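DUF305 domain-containing protein (Deinococcus radiodurans R1, PDB 3BT5) is of unknown function but belongs to the DUF305 family of the ferritin clan and folds as a bundle of long alpha-helices. Local coordinates at residues Q12-V17 and G66-P71; Q22-A27 and E56-M61; L110-H115 and R150-V155. All blocks are in the same frame, centred on the assembly; numbering follows the deposited sequence.

Contact 1 (Q12-V17 and G66-P71)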
loop_
_atom_site.group_PDB
_atom_site.type_symbol
_atom_site.label_atom_id
_atom_site.label_comp_id
_atom_site.label_asym_id
_atom_site.label_seq_id
_atom_site.Cartn_x
_atom_site.Cartn_y
_atom_site.Cartn_z
ATOM N N GLN A 12 -6.871 -7.198 -17.812
ATOM C CA GLN A 12 -5.660 -7.096 -16.980
ATOM C C GLN A 12 -5.548 -5.715 -16.326
ATOM O O GLN A 12 -5.169 -5.606 -15.149
ATOM C CB GLN A 12 -4.409 -7.390 -17.807
ATOM C CG GLN A 12 -3.100 -7.158 -17.073
ATOM C CD GLN A 12 -1.875 -7.325 -17.980
ATOM O OE1 GLN A 12 -1.924 -7.046 -19.188
ATOM N NE2 GLN A 12 -0.763 -7.745 -17.389
ATOM N N GLU A 13 -5.853 -4.647 -17.077
ATOM C CA GLU A 13 -5.798 -3.305 -16.499
ATOM C C GLU A 13 -6.850 -3.115 -15.420
ATOM O O GLU A 13 -6.584 -2.518 -14.361
ATOM C CB GLU A 13 -5.980 -2.241 -17.590
ATOM C CG GLU A 13 -4.783 -2.158 -18.515
ATOM C CD GLU A 13 -5.020 -1.284 -19.737
ATOM O OE1 GLU A 13 -6.151 -1.233 -20.270
ATOM O OE2 GLU A 13 -4.040 -0.652 -20.164
ATOM N N VAL A 14 -8.061 -3.595 -15.678
ATOM C CA VAL A 14 -9.130 -3.485 -14.686
ATOM C C VAL A 14 -8.726 -4.228 -13.402
ATOM O O VAL A 14 -8.830 -3.685 -12.289
ATOM C CB VAL A 14 -10.450 -4.037 -15.244
ATOM C CG1 VAL A 14 -11.528 -4.096 -14.143
ATOM C CG2 VAL A 14 -10.916 -3.170 -16.418
ATOM N N GLN A 15 -8.247 -5.462 -13.544
ATOM C CA GLN A 15 -7.877 -6.216 -12.352
ATOM C C GLN A 15 -6.727 -5.541 -11.595
ATOM O O GLN A 15 -6.708 -5.519 -10.355
ATOM C CB GLN A 15 -7.460 -7.637 -12.728
ATOM C CG GLN A 15 -6.870 -8.384 -11.507
ATOM C CD GLN A 15 -6.302 -9.754 -11.849
ATOM O OE1 GLN A 15 -5.197 -9.879 -12.372
ATOM N NE2 GLN A 15 -7.073 -10.779 -11.571
ATOM N N PHE A 16 -5.761 -5.001 -12.332
ATOM C CA PHE A 16 -4.623 -4.317 -11.709
ATOM C C PHE A 16 -5.116 -3.173 -10.821
ATOM O O PHE A 16 -4.732 -3.051 -9.654
ATOM C CB PHE A 16 -3.672 -3.771 -12.782
ATOM C CG PHE A 16 -2.630 -2.866 -12.234
ATOM C CD1 PHE A 16 -1.603 -3.376 -11.442
ATOM C CD2 PHE A 16 -2.696 -1.506 -12.470
ATOM C CE1 PHE A 16 -0.657 -2.514 -10.886
ATOM C CE2 PHE A 16 -1.762 -0.639 -11.933
ATOM C CZ PHE A 16 -0.725 -1.153 -11.147
ATOM N N VAL A 17 -5.990 -2.327 -11.357
ATOM C CA VAL A 17 -6.488 -1.198 -10.582
ATOM C C VAL A 17 -7.347 -1.676 -9.413
ATOM O O VAL A 17 -7.225 -1.160 -8.287
ATOM C CB VAL A 17 -7.207 -0.178 -11.497
ATOM C CG1 VAL A 17 -7.812 0.977 -10.675
ATOM C CG2 VAL A 17 -6.197 0.385 -12.509
ATOM N N GLY A 66 -14.434 4.278 -11.722
ATOM C CA GLY A 66 -15.691 4.976 -12.027
ATOM C C GLY A 66 -15.846 5.309 -13.506
ATOM O O GLY A 66 -16.925 5.088 -14.106
ATOM N N ARG A 67 -14.797 5.873 -14.098
ATOM C CA ARG A 67 -14.839 6.213 -15.534
ATOM C C ARG A 67 -15.033 4.992 -16.411
ATOM O O ARG A 67 -15.709 5.057 -17.451
ATOM C CB ARG A 67 -13.570 6.945 -15.989
ATOM C CG ARG A 67 -13.397 8.327 -15.400
ATOM C CD ARG A 67 -12.315 9.120 -16.148
ATOM N NE ARG A 67 -10.978 8.525 -16.021
ATOM C CZ ARG A 67 -10.132 8.791 -15.027
ATOM N NH1 ARG A 67 -10.488 9.619 -14.050
ATOM N NH2 ARG A 67 -8.932 8.223 -15.001
ATOM N N TRP A 68 -14.418 3.881 -16.013
ATOM C CA TRP A 68 -14.481 2.661 -16.817
ATOM C C TRP A 68 -15.793 1.933 -16.596
ATOM O O TRP A 68 -16.100 0.960 -17.298
ATOM C CB TRP A 68 -13.338 1.716 -16.428
ATOM C CG TRP A 68 -12.003 2.263 -16.723
ATOM C CD1 TRP A 68 -11.697 3.344 -17.506
ATOM C CD2 TRP A 68 -10.752 1.741 -16.243
ATOM N NE1 TRP A 68 -10.336 3.532 -17.542
ATOM C CE2 TRP A 68 -9.730 2.561 -16.774
ATOM C CE3 TRP A 68 -10.403 0.670 -15.408
ATOM C CZ2 TRP A 68 -8.388 2.341 -16.512
ATOM C CZ3 TRP A 68 -9.047 0.456 -15.129
ATOM C CH2 TRP A 68 -8.057 1.284 -15.680
ATOM N N GLY A 69 -16.555 2.397 -15.602
ATOM C CA GLY A 69 -17.801 1.752 -15.225
ATOM C C GLY A 69 -17.549 0.364 -14.702
ATOM O O GLY A 69 -18.305 -0.571 -15.012
ATOM N N GLN A 70 -16.468 0.214 -13.928
ATOM C CA GLN A 70 -16.103 -1.075 -13.358
ATOM C C GLN A 70 -16.269 -1.031 -11.851
ATOM O O GLN A 70 -15.974 -0.021 -11.228
ATOM C CB GLN A 70 -14.646 -1.395 -13.690
ATOM C CG GLN A 70 -14.405 -1.611 -15.169
ATOM C CD GLN A 70 -14.909 -2.960 -15.658
ATOM O OE1 GLN A 70 -15.386 -3.784 -14.879
ATOM N NE2 GLN A 70 -14.778 -3.195 -16.950
ATOM N N PRO A 71 -16.717 -2.145 -11.261
ATOM C CA PRO A 71 -16.912 -2.219 -9.818
ATOM C C PRO A 71 -15.561 -2.343 -9.121
ATOM O O PRO A 71 -14.534 -2.577 -9.780
ATOM C CB PRO A 71 -17.702 -3.515 -9.646
ATOM C CG PRO A 71 -17.240 -4.377 -10.793
ATOM C CD PRO A 71 -17.053 -3.411 -11.939
#

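Contact 2 (Q22-A27 and E56-M61)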
loop_
_atom_site.group_PDB
_atom_site.type_symbol
_atom_site.label_atom_id
_atom_site.label_comp_id
_atom_site.label_asym_id
_atom_site.label_seq_id
_atom_site.Cartn_x
_atom_site.Cartn_y
_atom_site.Cartn_z
ATOM N N GLN A 22 -7.337 -2.069 -3.329
ATOM C CA GLN A 22 -7.435 -2.787 -2.062
ATOM C C GLN A 22 -6.071 -2.868 -1.364
ATOM O O GLN A 22 -5.959 -2.804 -0.123
ATOM C CB GLN A 22 -7.941 -4.208 -2.327
ATOM C CG GLN A 22 -9.398 -4.285 -2.702
ATOM C CD GLN A 22 -9.852 -5.730 -2.800
ATOM O OE1 GLN A 22 -9.581 -6.549 -1.912
ATOM N NE2 GLN A 22 -10.496 -6.064 -3.890
ATOM N N HIS A 23 -5.023 -3.038 -2.147
ATOM C CA HIS A 23 -3.663 -3.113 -1.590
ATOM C C HIS A 23 -3.321 -1.787 -0.886
ATOM O O HIS A 23 -2.872 -1.767 0.277
ATOM C CB HIS A 23 -2.711 -3.373 -2.748
ATOM C CG HIS A 23 -1.389 -3.956 -2.348
ATOM N ND1 HIS A 23 -0.319 -3.208 -1.890
ATOM C CD2 HIS A 23 -0.967 -5.243 -2.363
ATOM C CE1 HIS A 23 0.693 -4.010 -1.624
ATOM N NE2 HIS A 23 0.326 -5.251 -1.908
ATOM N N HIS A 24 -3.570 -0.659 -1.559
ATOM C CA HIS A 24 -3.324 0.632 -0.942
ATOM C C HIS A 24 -4.170 0.817 0.307
ATOM O O HIS A 24 -3.702 1.425 1.298
ATOM C CB HIS A 24 -3.666 1.744 -1.929
ATOM C CG HIS A 24 -2.530 2.166 -2.813
ATOM N ND1 HIS A 24 -1.655 1.282 -3.417
ATOM C CD2 HIS A 24 -2.152 3.407 -3.211
ATOM C CE1 HIS A 24 -0.776 1.969 -4.133
ATOM N NE2 HIS A 24 -1.063 3.257 -4.032
ATOM N N ALA A 25 -5.422 0.372 0.275
ATOM C CA ALA A 25 -6.282 0.581 1.430
ATOM C C ALA A 25 -5.667 -0.004 2.692
ATOM O O ALA A 25 -5.848 0.540 3.799
ATOM C CB ALA A 25 -7.656 -0.005 1.206
ATOM N N GLN A 26 -4.943 -1.119 2.554
ATOM C CA GLN A 26 -4.381 -1.734 3.751
ATOM C C GLN A 26 -3.311 -0.844 4.408
ATOM O O GLN A 26 -3.097 -0.915 5.626
ATOM C CB GLN A 26 -3.795 -3.112 3.493
ATOM C CG GLN A 26 -3.387 -3.768 4.814
ATOM C CD GLN A 26 -2.739 -5.102 4.619
ATOM O OE1 GLN A 26 -1.648 -5.195 4.063
ATOM N NE2 GLN A 26 -3.369 -6.121 5.137
ATOM N N ALA A 27 -2.627 -0.032 3.614
ATOM C CA ALA A 27 -1.619 0.863 4.188
ATOM C C ALA A 27 -2.262 1.743 5.267
ATOM O O ALA A 27 -1.641 2.101 6.265
ATOM C CB ALA A 27 -0.940 1.720 3.082
ATOM N N GLU A 56 -3.947 9.607 -1.978
ATOM C CA GLU A 56 -3.935 10.346 -3.242
ATOM C C GLU A 56 -4.012 9.374 -4.411
ATOM O O GLU A 56 -4.758 9.580 -5.367
ATOM C CB GLU A 56 -2.665 11.177 -3.359
ATOM C CG GLU A 56 -2.606 12.030 -4.626
ATOM C CD GLU A 56 -1.230 12.675 -4.860
ATOM O OE1 GLU A 56 -0.366 12.635 -3.955
ATOM O OE2 GLU A 56 -1.014 13.222 -5.966
ATOM N N GLN A 57 -3.264 8.279 -4.332
ATOM C CA GLN A 57 -3.330 7.311 -5.404
ATOM C C GLN A 57 -4.648 6.527 -5.409
ATOM O O GLN A 57 -5.169 6.189 -6.481
ATOM C CB GLN A 57 -2.114 6.392 -5.325
ATOM C CG GLN A 57 -0.868 7.164 -5.802
ATOM C CD GLN A 57 0.445 6.467 -5.562
ATOM O OE1 GLN A 57 0.496 5.330 -5.085
ATOM N NE2 GLN A 57 1.540 7.154 -5.906
ATOM N N MET A 58 -5.223 6.274 -4.230
ATOM C CA MET A 58 -6.529 5.632 -4.173
ATOM C C MET A 58 -7.570 6.494 -4.860
ATOM O O MET A 58 -8.425 5.963 -5.570
ATOM C CB MET A 58 -6.948 5.375 -2.730
ATOM C CG MET A 58 -6.055 4.313 -2.094
ATOM S SD MET A 58 -6.404 4.125 -0.305
ATOM C CE MET A 58 -7.976 3.279 -0.381
ATOM N N ARG A 59 -7.541 7.811 -4.643
ATOM C CA ARG A 59 -8.543 8.650 -5.306
ATOM C C ARG A 59 -8.442 8.529 -6.831
ATOM O O ARG A 59 -9.475 8.554 -7.551
ATOM C CB ARG A 59 -8.361 10.108 -4.882
ATOM C CG ARG A 59 -8.759 10.352 -3.414
ATOM C CD ARG A 59 -8.918 11.838 -3.079
ATOM N NE ARG A 59 -7.727 12.620 -3.372
ATOM C CZ ARG A 59 -6.675 12.738 -2.560
ATOM N NH1 ARG A 59 -6.644 12.107 -1.384
ATOM N NH2 ARG A 59 -5.645 13.512 -2.920
ATOM N N GLN A 60 -7.214 8.456 -7.344
ATOM C CA GLN A 60 -6.999 8.294 -8.789
ATOM C C GLN A 60 -7.535 6.956 -9.271
ATOM O O GLN A 60 -8.128 6.865 -10.354
ATOM C CB GLN A 60 -5.506 8.359 -9.122
ATOM C CG GLN A 60 -4.831 9.697 -8.878
ATOM C CD GLN A 60 -3.389 9.677 -9.340
ATOM O OE1 GLN A 60 -3.093 9.307 -10.487
ATOM N NE2 GLN A 60 -2.479 10.054 -8.449
ATOM N N MET A 61 -7.293 5.902 -8.503
ATOM C CA MET A 61 -7.786 4.581 -8.865
ATOM C C MET A 61 -9.301 4.489 -8.835
ATOM O O MET A 61 -9.923 3.870 -9.714
ATOM C CB MET A 61 -7.190 3.545 -7.916
ATOM C CG MET A 61 -5.689 3.435 -8.129
ATOM S SD MET A 61 -4.962 2.049 -7.278
ATOM C CE MET A 61 -4.326 2.868 -5.878
#

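Contact 3 (L110-H115 and R150-V155)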
loop_
_atom_site.group_PDB
_atom_site.type_symbol
_atom_site.label_atom_id
_atom_site.label_comp_id
_atom_site.label_asym_id
_atom_site.label_seq_id
_atom_site.Cartn_x
_atom_site.Cartn_y
_atom_site.Cartn_z
ATOM N N LEU A 110 6.263 -4.543 8.079
ATOM C CA LEU A 110 5.078 -4.886 7.319
ATOM C C LEU A 110 4.868 -3.914 6.186
ATOM O O LEU A 110 4.500 -4.323 5.089
ATOM C CB LEU A 110 3.828 -4.902 8.222
ATOM C CG LEU A 110 3.809 -6.016 9.287
ATOM C CD1 LEU A 110 2.635 -5.784 10.215
ATOM C CD2 LEU A 110 3.717 -7.411 8.615
ATOM N N MET A 111 5.080 -2.623 6.433
ATOM C CA MET A 111 4.846 -1.664 5.357
ATOM C C MET A 111 5.905 -1.791 4.266
ATOM O O MET A 111 5.593 -1.622 3.091
ATOM C CB MET A 111 4.794 -0.235 5.899
ATOM C CG MET A 111 4.301 0.781 4.862
ATOM S SD MET A 111 2.501 0.712 4.545
ATOM C CE MET A 111 1.906 1.483 6.052
ATOM N N ILE A 112 7.147 -2.097 4.635
ATOM C CA ILE A 112 8.147 -2.363 3.606
ATOM C C ILE A 112 7.751 -3.545 2.724
ATOM O O ILE A 112 7.814 -3.451 1.501
ATOM C CB ILE A 112 9.563 -2.586 4.215
ATOM C CG1 ILE A 112 10.114 -1.269 4.780
ATOM C CG2 ILE A 112 10.515 -3.224 3.177
ATOM C CD1 ILE A 112 11.285 -1.497 5.770
ATOM N N ARG A 113 7.330 -4.653 3.331
ATOM C CA ARG A 113 6.980 -5.822 2.536
ATOM C C ARG A 113 5.766 -5.518 1.659
ATOM O O ARG A 113 5.695 -5.931 0.487
ATOM C CB ARG A 113 6.732 -7.029 3.458
ATOM C CG ARG A 113 6.597 -8.370 2.720
ATOM C CD ARG A 113 6.201 -9.488 3.681
ATOM N NE ARG A 113 4.897 -9.224 4.274
ATOM C CZ ARG A 113 4.425 -9.763 5.396
ATOM N NH1 ARG A 113 5.150 -10.585 6.148
ATOM N NH2 ARG A 113 3.232 -9.453 5.782
ATOM N N HIS A 114 4.820 -4.792 2.230
ATOM C CA HIS A 114 3.643 -4.337 1.521
ATOM C C HIS A 114 4.033 -3.536 0.273
ATOM O O HIS A 114 3.558 -3.807 -0.849
ATOM C CB HIS A 114 2.817 -3.519 2.506
ATOM C CG HIS A 114 1.710 -2.731 1.912
ATOM N ND1 HIS A 114 1.917 -1.530 1.274
ATOM C CD2 HIS A 114 0.369 -2.959 1.881
ATOM C CE1 HIS A 114 0.755 -1.048 0.869
ATOM N NE2 HIS A 114 -0.200 -1.896 1.229
ATOM N N HIS A 115 4.933 -2.572 0.440
ATOM C CA HIS A 115 5.344 -1.748 -0.683
ATOM C C HIS A 115 6.153 -2.549 -1.715
ATOM O O HIS A 115 6.039 -2.307 -2.910
ATOM C CB HIS A 115 6.208 -0.590 -0.161
ATOM C CG HIS A 115 5.422 0.572 0.381
ATOM N ND1 HIS A 115 4.150 0.441 0.919
ATOM C CD2 HIS A 115 5.725 1.893 0.437
ATOM C CE1 HIS A 115 3.703 1.642 1.265
ATOM N NE2 HIS A 115 4.651 2.541 1.000
ATOM N N ARG A 150 12.706 3.324 0.968
ATOM C CA ARG A 150 14.031 3.787 1.365
ATOM C C ARG A 150 13.969 4.543 2.703
ATOM O O ARG A 150 14.840 4.370 3.601
ATOM C CB ARG A 150 14.636 4.657 0.264
ATOM C CG ARG A 150 16.144 4.892 0.458
ATOM C CD ARG A 150 16.974 3.654 0.101
ATOM N NE ARG A 150 16.913 3.415 -1.331
ATOM C CZ ARG A 150 17.721 3.999 -2.215
ATOM N NH1 ARG A 150 18.686 4.830 -1.802
ATOM N NH2 ARG A 150 17.573 3.734 -3.505
ATOM N N THR A 151 12.971 5.412 2.860
ATOM C CA THR A 151 12.791 6.096 4.139
ATOM C C THR A 151 12.550 5.092 5.265
ATOM O O THR A 151 13.175 5.173 6.327
ATOM C CB THR A 151 11.620 7.087 4.062
ATOM O OG1 THR A 151 11.902 8.083 3.058
ATOM C CG2 THR A 151 11.368 7.777 5.411
ATOM N N MET A 152 11.641 4.147 5.045
ATOM C CA MET A 152 11.336 3.210 6.109
ATOM C C MET A 152 12.545 2.375 6.510
ATOM O O MET A 152 12.730 2.077 7.691
ATOM C CB MET A 152 10.173 2.310 5.698
ATOM C CG MET A 152 8.868 3.087 5.631
ATOM S SD MET A 152 7.451 1.980 5.360
ATOM C CE MET A 152 7.697 1.550 3.638
ATOM N N GLU A 153 13.365 1.980 5.544
ATOM C CA GLU A 153 14.582 1.231 5.861
ATOM C C GLU A 153 15.528 2.089 6.706
ATOM O O GLU A 153 16.184 1.583 7.623
ATOM C CB GLU A 153 15.291 0.763 4.589
ATOM C CG GLU A 153 14.481 -0.276 3.858
ATOM C CD GLU A 153 15.055 -0.666 2.522
ATOM O OE1 GLU A 153 15.725 0.172 1.879
ATOM O OE2 GLU A 153 14.793 -1.811 2.098
ATOM N N GLY A 154 15.599 3.389 6.405
ATOM C CA GLY A 154 16.447 4.293 7.190
ATOM C C GLY A 154 15.912 4.412 8.617
ATOM O O GLY A 154 16.686 4.377 9.595
ATOM N N VAL A 155 14.593 4.578 8.752
ATOM C CA VAL A 155 14.004 4.719 10.076
ATOM C C VAL A 155 14.208 3.442 10.886
ATOM O O VAL A 155 14.574 3.483 12.075
ATOM C CB VAL A 155 12.484 5.053 9.987
ATOM C CG1 VAL A 155 11.862 5.104 11.385
ATOM C CG2 VAL A 155 12.294 6.381 9.244
#

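Contact 1 (Q12-V17 and G66-P71)
Trp-68, in the last turn of helix 41-68, and Gln-70, in the loop just after it, meet Val-14 and Val-17 in the first turns of helix 11-37. The contact therefore closes one end of an antiparallel helical hairpin. Trp-68 reaches across with the six-membered part of its indole. The CH2 atom of Trp-68 lies 3.8 Å from Val-17 CG2. Trp-68 CE3 lies 4.0 Å from Val-14 CG2. The Val-17 methyl approaches the indole obliquely, while the Glu-13 carbonyl oxygen sits at the ring edge, 3.9 Å from Trp-68 CZ3. That oxygen accepts the helical bond from Val-17 N.

Val-14 also meets Gln-70, whose side chain crosses it at about a right angle. Gln-70 bends at chi2 (-75°), which sets its CD next to the valine. Val-14 CG1 is 3.9 Å from Gln-70 CD, and Val-14 CG2 is 3.9 Å from Gln-70 NE2. Both methyls of Val-14 thus rest against the flank and amide of the glutamine. No hydrogen bond joins the two segments.

The indole N-H and the Glu-13 carboxylate bond outside the two segments. Trp-68 NE1 bonds to Glu-133 OE2, which ties the indole to helix 132-158. Glu-13 OE2 accepts from Arg-131 N, and Glu-13 OE1 from Thr-10 N.

Between Trp-68 and Gln-70 the chain turns at Gly-69, which has a positive phi of 64°. Two bonds run back into the last helical turn. This is a Schellman motif, the classic C-terminal end of a helix. Here it ends helix 41-68 and turns the chain so that Gln-70 also comes against helix 11-37.

Contact 2 (Q22-A27 and E56-M61)
Gln-57 has its CG beside the backbone N (chi1 -74°) and its CD extended (chi2 170°), and it carries its amide to the ring edge of His-24. The His-24 ring presents NE2 to it. His-24 NE2 donates to Gln-57 OE1 over 2.8 Å. The bond is nearly straight, lies close to the ring plane and meets a lone pair in the carbonyl plane. The ring and amide planes themselves differ by 39°.

The Met-61 methyl lies over one face of the same ring. Met-61 CE is 3.6 Å from the His-24 ring centroid, a CH-pi contact shifted toward the rim on the CD2 side. Met-58 CG touches His-24 CB at 3.5 Å as the two side chains slide past each other. The Met-58 chain then bends at its end, and Met-58 CE reaches Ala-25 CB at 3.7 Å.

The helices run antiparallel, their local axes 9.7 Å apart. Gln-57 also touches Ile-141 and Thr-144 of helix 132-158, so the pair faces the bundle interior.

With NE2 acting as donor to an amide oxygen and a methyl over its face, the buried imidazole is probably held in one rotation, and the bond is consistent with a proton on NE2.

Contact 3 (L110-H115 and R150-V155)
The imidazole of His-115 has the methyl of Met-152 over one face and ND1 of His-114 in plane at its edge. Met-152 CE stands 3.7 Å above the ring plane, offset toward the rim, and its nearest ring atom is His-115 CD2 at 3.8 Å. This is a CH-pi contact. The edge contact is a hydrogen bond of 3.0 Å between His-114 ND1 and His-115 ND1, in which either nitrogen could be the donor. His-115 NE2 bonds to Glu-148 OE1, so both ring nitrogens are engaged and the rotation of the ring is fixed. The nearby carboxylate would probably raise the proton affinity of this imidazole.

Met-152 is bent at chi3 (-73°), which places its CE near His-115. Its sulfur meets Met-111, with Met-152 SD 3.4 Å from Met-111 CG, and the two side chains cross at about a right angle. Helices 100-122 and 132-158 form an antiparallel hairpin of the bundle, and their local axes cross at -156°. Met-152 also touches Leu-46 and Ile-50 of helix 41-68, while Met-111 touches Ala-27 and Leu-30 of helix 11-37.

Ile-112 slides past Met-152 in the opposite direction. Ile-112 CG1 lies 3.7 Å from Met-152 CB. Farther out, Ile-112 CD1 reaches Glu-153 CG at 3.9 Å. An alanine at Ile-112 would probably open a gap beside Met-152 CB and leave the aliphatic part of Glu-153 without its apolar neighbour. The contact of Glu-153 is made by its methylene group, near the outer side of the helix pair.

In the fold
Contacts 1 and 2 both join helix 11-37 to helix 41-68, with centres 13 Å apart. They touch where Val-17 CG1 packs 3.7 Å from Met-61 O. Contact 3 joins the other long pair, helices 100-122 and 132-158. It meets contact 2 through a probable hydrogen bond of 2.8 Å between His-23 O and His-114 NE2. The rings of His-23 and His-114 also meet there, and Ala-27 O packs against Met-111 CE. The centres of contacts 2 and 3 lie 17 Å apart. Contacts 1 and 3 sit on opposite sides of the chain's centre and do not touch. The four long helices are consistent with the ferritin clan.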